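Local atomic coordinates of amidohydrolase (Mycoplasma synoviae, PDB entry 3OVG), a protein that hydrolyses phosphorylated 1,4-lactones of D-xylonate and L-arabinonate, as well as carboxy 1,4-lactones, using two zinc ions per subunit. Residues Gly234-Arg244 with Lys267-Ala275. Residues are numbered along the deposited sequence; the frame is centred on the assembly and turned at random.
Sequences GVTLCFDGPDR and KHITLSLDA. With ZN (zinc ion), chain G.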
loop_
_atom_site.group_PDB
_atom_site.type_symbol
_atom_site.label_atom_id
_atom_site.label_comp_id
_atom_site.label_asym_id
_atom_site.label_seq_id
_atom_site.Cartn_x
_atom_site.Cartn_y
_atom_site.Cartn_z
ATOM N N GLY A 234 40.775 2.249 13.970
ATOM C CA GLY A 234 41.773 2.290 12.920
ATOM C C GLY A 234 41.238 1.798 11.582
ATOM O O GLY A 234 42.012 1.553 10.645
ATOM N N VAL A 235 39.924 1.619 11.483
ATOM C CA VAL A 235 39.324 1.153 10.234
ATOM C C VAL A 235 39.276 2.318 9.255
ATOM O O VAL A 235 39.700 3.426 9.578
ATOM C CB VAL A 235 37.917 0.529 10.426
ATOM C CG1 VAL A 235 37.993 -0.718 11.327
ATOM C CG2 VAL A 235 36.925 1.558 10.968
ATOM N N THR A 236 38.801 2.053 8.044
ATOM C CA THR A 236 38.701 3.079 6.993
ATOM C C THR A 236 37.209 3.271 6.664
ATOM O O THR A 236 36.430 2.290 6.563
ATOM C CB THR A 236 39.524 2.652 5.744
ATOM O OG1 THR A 236 40.903 2.559 6.101
ATOM C CG2 THR A 236 39.346 3.603 4.538
ATOM N N LEU A 237 36.807 4.530 6.567
ATOM C CA LEU A 237 35.440 4.890 6.201
ATOM C C LEU A 237 35.371 5.040 4.686
ATOM O O LEU A 237 36.085 5.849 4.123
ATOM C CB LEU A 237 35.008 6.210 6.904
ATOM C CG LEU A 237 35.177 6.208 8.434
ATOM C CD1 LEU A 237 34.675 7.488 9.129
ATOM C CD2 LEU A 237 34.530 4.937 9.053
ATOM N N CYS A 238 34.552 4.219 4.028
ATOM C CA CYS A 238 34.296 4.357 2.596
ATOM C C CYS A 238 33.054 5.203 2.392
ATOM O O CYS A 238 31.950 4.747 2.597
ATOM C CB CYS A 238 34.109 2.995 1.912
ATOM S SG CYS A 238 33.830 3.148 0.112
ATOM N N PHE A 239 33.226 6.456 1.987
ATOM C CA PHE A 239 32.072 7.307 1.773
ATOM C C PHE A 239 31.494 7.152 0.394
ATOM O O PHE A 239 32.229 7.192 -0.595
ATOM C CB PHE A 239 32.458 8.787 1.959
ATOM C CG PHE A 239 32.770 9.139 3.359
ATOM C CD1 PHE A 239 31.753 9.186 4.313
ATOM C CD2 PHE A 239 34.074 9.422 3.749
ATOM C CE1 PHE A 239 32.033 9.531 5.632
ATOM C CE2 PHE A 239 34.356 9.756 5.070
ATOM C CZ PHE A 239 33.333 9.805 6.007
ATOM N N ASP A 240 30.170 7.057 0.305
ATOM C CA ASP A 240 29.525 7.490 -0.929
ATOM C C ASP A 240 28.778 8.787 -0.571
ATOM O O ASP A 240 29.128 9.422 0.427
ATOM C CB ASP A 240 28.617 6.401 -1.470
ATOM C CG ASP A 240 27.519 6.064 -0.506
ATOM O OD1 ASP A 240 26.373 6.456 -0.790
ATOM O OD2 ASP A 240 27.799 5.420 0.532
ATOM N N GLY A 241 27.769 9.184 -1.354
ATOM C CA GLY A 241 27.011 10.407 -1.069
ATOM C C GLY A 241 26.983 11.510 -2.130
ATOM O O GLY A 241 26.029 12.300 -2.215
ATOM N N PRO A 242 28.021 11.591 -2.970
ATOM C CA PRO A 242 27.891 12.573 -4.056
ATOM C C PRO A 242 26.606 12.355 -4.880
ATOM O O PRO A 242 26.298 11.199 -5.233
ATOM C CB PRO A 242 29.129 12.299 -4.905
ATOM C CG PRO A 242 30.147 11.799 -3.933
ATOM C CD PRO A 242 29.343 10.946 -2.956
ATOM N N ASP A 243 25.891 13.443 -5.199
ATOM C CA ASP A 243 24.611 13.390 -5.936
ATOM C C ASP A 243 23.592 12.442 -5.333
ATOM O O ASP A 243 22.989 11.619 -6.028
ATOM C CB ASP A 243 24.796 13.077 -7.427
ATOM C CG ASP A 243 23.529 13.341 -8.253
ATOM O OD1 ASP A 243 22.811 14.330 -7.981
ATOM O OD2 ASP A 243 23.251 12.572 -9.196
ATOM N N ARG A 244 23.393 12.572 -4.024
ATOM C CA ARG A 244 22.341 11.848 -3.342
ATOM C C ARG A 244 21.567 12.867 -2.479
ATOM O O ARG A 244 21.548 12.767 -1.255
ATOM C CB ARG A 244 22.926 10.736 -2.471
ATOM C CG ARG A 244 23.827 9.728 -3.219
ATOM C CD ARG A 244 23.013 8.953 -4.268
ATOM N NE ARG A 244 23.816 7.969 -4.983
ATOM C CZ ARG A 244 24.327 8.146 -6.197
ATOM N NH1 ARG A 244 24.134 9.287 -6.850
ATOM N NH2 ARG A 244 25.047 7.181 -6.750
ATOM N N LYS A 267 44.409 9.258 5.921
ATOM C CA LYS A 267 44.715 7.892 5.485
ATOM C C LYS A 267 43.577 6.883 5.740
ATOM O O LYS A 267 43.691 5.718 5.354
ATOM C CB LYS A 267 45.979 7.395 6.177
ATOM C CG LYS A 267 47.244 8.227 5.889
ATOM C CD LYS A 267 47.949 7.772 4.614
ATOM C CE LYS A 267 49.204 8.627 4.350
ATOM N NZ LYS A 267 49.789 8.257 3.026
ATOM N N HIS A 268 42.491 7.332 6.371
ATOM C CA HIS A 268 41.381 6.460 6.761
ATOM C C HIS A 268 40.077 6.709 6.019
ATOM O O HIS A 268 39.005 6.394 6.529
ATOM C CB HIS A 268 41.173 6.567 8.259
ATOM C CG HIS A 268 42.332 6.035 9.018
ATOM N ND1 HIS A 268 42.379 4.740 9.488
ATOM C CD2 HIS A 268 43.530 6.596 9.321
ATOM C CE1 HIS A 268 43.546 4.536 10.078
ATOM N NE2 HIS A 268 44.259 5.648 9.993
ATOM N N ILE A 269 40.193 7.214 4.794
ATOM C CA ILE A 269 39.050 7.620 4.011
ATOM C C ILE A 269 39.167 7.090 2.588
ATOM O O ILE A 269 40.173 7.317 1.906
ATOM C CB ILE A 269 38.980 9.148 3.941
ATOM C CG1 ILE A 269 38.927 9.741 5.352
ATOM C CG2 ILE A 269 37.784 9.603 3.076
ATOM C CD1 ILE A 269 38.877 11.278 5.366
ATOM N N THR A 270 38.132 6.414 2.105
ATOM C CA THR A 270 38.088 6.159 0.679
ATOM C C THR A 270 36.795 6.750 0.128
ATOM O O THR A 270 35.937 7.226 0.895
ATOM C CB THR A 270 38.186 4.645 0.357
ATOM O OG1 THR A 270 37.171 3.965 1.078
ATOM C CG2 THR A 270 39.556 4.102 0.776
ATOM N N LEU A 271 36.660 6.742 -1.192
ATOM C CA LEU A 271 35.497 7.332 -1.861
ATOM C C LEU A 271 34.859 6.294 -2.795
ATOM O O LEU A 271 35.474 5.288 -3.127
ATOM C CB LEU A 271 35.898 8.568 -2.656
ATOM C CG LEU A 271 35.977 9.917 -1.919
ATOM C CD1 LEU A 271 36.286 11.018 -2.922
ATOM C CD2 LEU A 271 34.635 10.182 -1.230
ATOM N N SER A 272 33.631 6.571 -3.210
ATOM C CA SER A 272 32.803 5.647 -3.978
ATOM C C SER A 272 31.587 6.431 -4.456
ATOM O O SER A 272 31.299 7.504 -3.927
ATOM C CB SER A 272 32.343 4.487 -3.109
ATOM O OG SER A 272 31.473 4.929 -2.076
ATOM N N LEU A 273 30.898 5.922 -5.468
ATOM C CA LEU A 273 29.627 6.503 -5.886
ATOM C C LEU A 273 28.443 5.621 -5.384
ATOM O O LEU A 273 27.317 6.107 -5.177
ATOM C CB LEU A 273 29.590 6.703 -7.410
ATOM C CG LEU A 273 30.209 8.018 -7.896
ATOM C CD1 LEU A 273 29.990 9.076 -6.819
ATOM C CD2 LEU A 273 31.671 7.903 -8.197
ATOM N N ASP A 274 28.712 4.337 -5.141
ATOM C CA ASP A 274 27.640 3.424 -4.822
ATOM C C ASP A 274 26.446 3.661 -5.772
ATOM O O ASP A 274 25.319 3.906 -5.323
ATOM C CB ASP A 274 27.196 3.588 -3.352
ATOM C CG ASP A 274 26.143 2.549 -2.961
ATOM O OD1 ASP A 274 26.167 1.482 -3.572
ATOM O OD2 ASP A 274 25.295 2.796 -2.086
ATOM N N ALA A 275 26.699 3.596 -7.083
ATOM C CA ALA A 275 25.664 3.867 -8.080
ATOM C C ALA A 275 24.832 2.598 -8.298
ATOM O O ALA A 275 24.940 1.920 -9.333
ATOM C CB ALA A 275 26.313 4.352 -9.388
HETATM ZN ZN ZN G . 25.946 -0.599 -2.831
HETATM O O HOH W 1 30.351 3.352 0.036
HETATM O O HOH W 2 24.471 5.926 -3.260
HETATM O O HOH W 3 27.166 8.838 -4.170
HETATM O O HOH W 4 24.625 0.585 -1.285
HETATM O O HOH W 5 23.575 -0.841 -3.601
#
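With OG turned between its own backbone N and carbonyl carbon (chi1 66°), Ser272 reaches back to Phe239, while Asp274, its CG opposite the backbone N (chi1 -175°), extends its carboxylate past Asp240 to a zinc ion. Ser272 OG donates to Phe239 O at 2.8 Å, approaching from above the carbonyl plane, and accepts a hydrogen bond from a water; Cys238 O and Asp240 OD2 lie at longer, weak distances from that water and compete for its remaining proton. Asp240 and Asp274 lie side by side and point the same way, Asp240 CB 3.7 Å from Asp274 CB, yet their carboxylate planes are nearly perpendicular, 83° apart. Asp274 OD1 binds the zinc at 2.2 Å, together with His26, His28 and the carbamylated Lys155; Asp240 OD2 is hydrogen-bonded to His216, a ligand of the second zinc. Further along, one water accepts from Arg244 NE at 2.8 Å, near the guanidinium plane, and another, over the guanidinium face, joins Gly241 N to Leu273 O.

Preceding these residues in sequence, strands 236-239 and 269-271 run parallel, two neighbours in the phosphotriesterase-family TIM barrel connected through helix 250-262. Leu237 is held from both ends, its N donating to His268 O and its O accepting from Thr270 N. On one face, Ile269 CG2 meets the edge of the Phe239 ring, 3.8 Å from CD2; on the other, Thr270 OG1 packs against Cys238 CB and bonds to Gln213. At the N-terminal end, the His268 ring turns its ND1-H to Val235 O, 3.0 Å away.

Backbone bonds thus join the strands, while at their C-terminal ends polar side chains line the metal site, where Asp274 ligates one zinc directly and Asp240, in the second shell, probably positions His216 on the other.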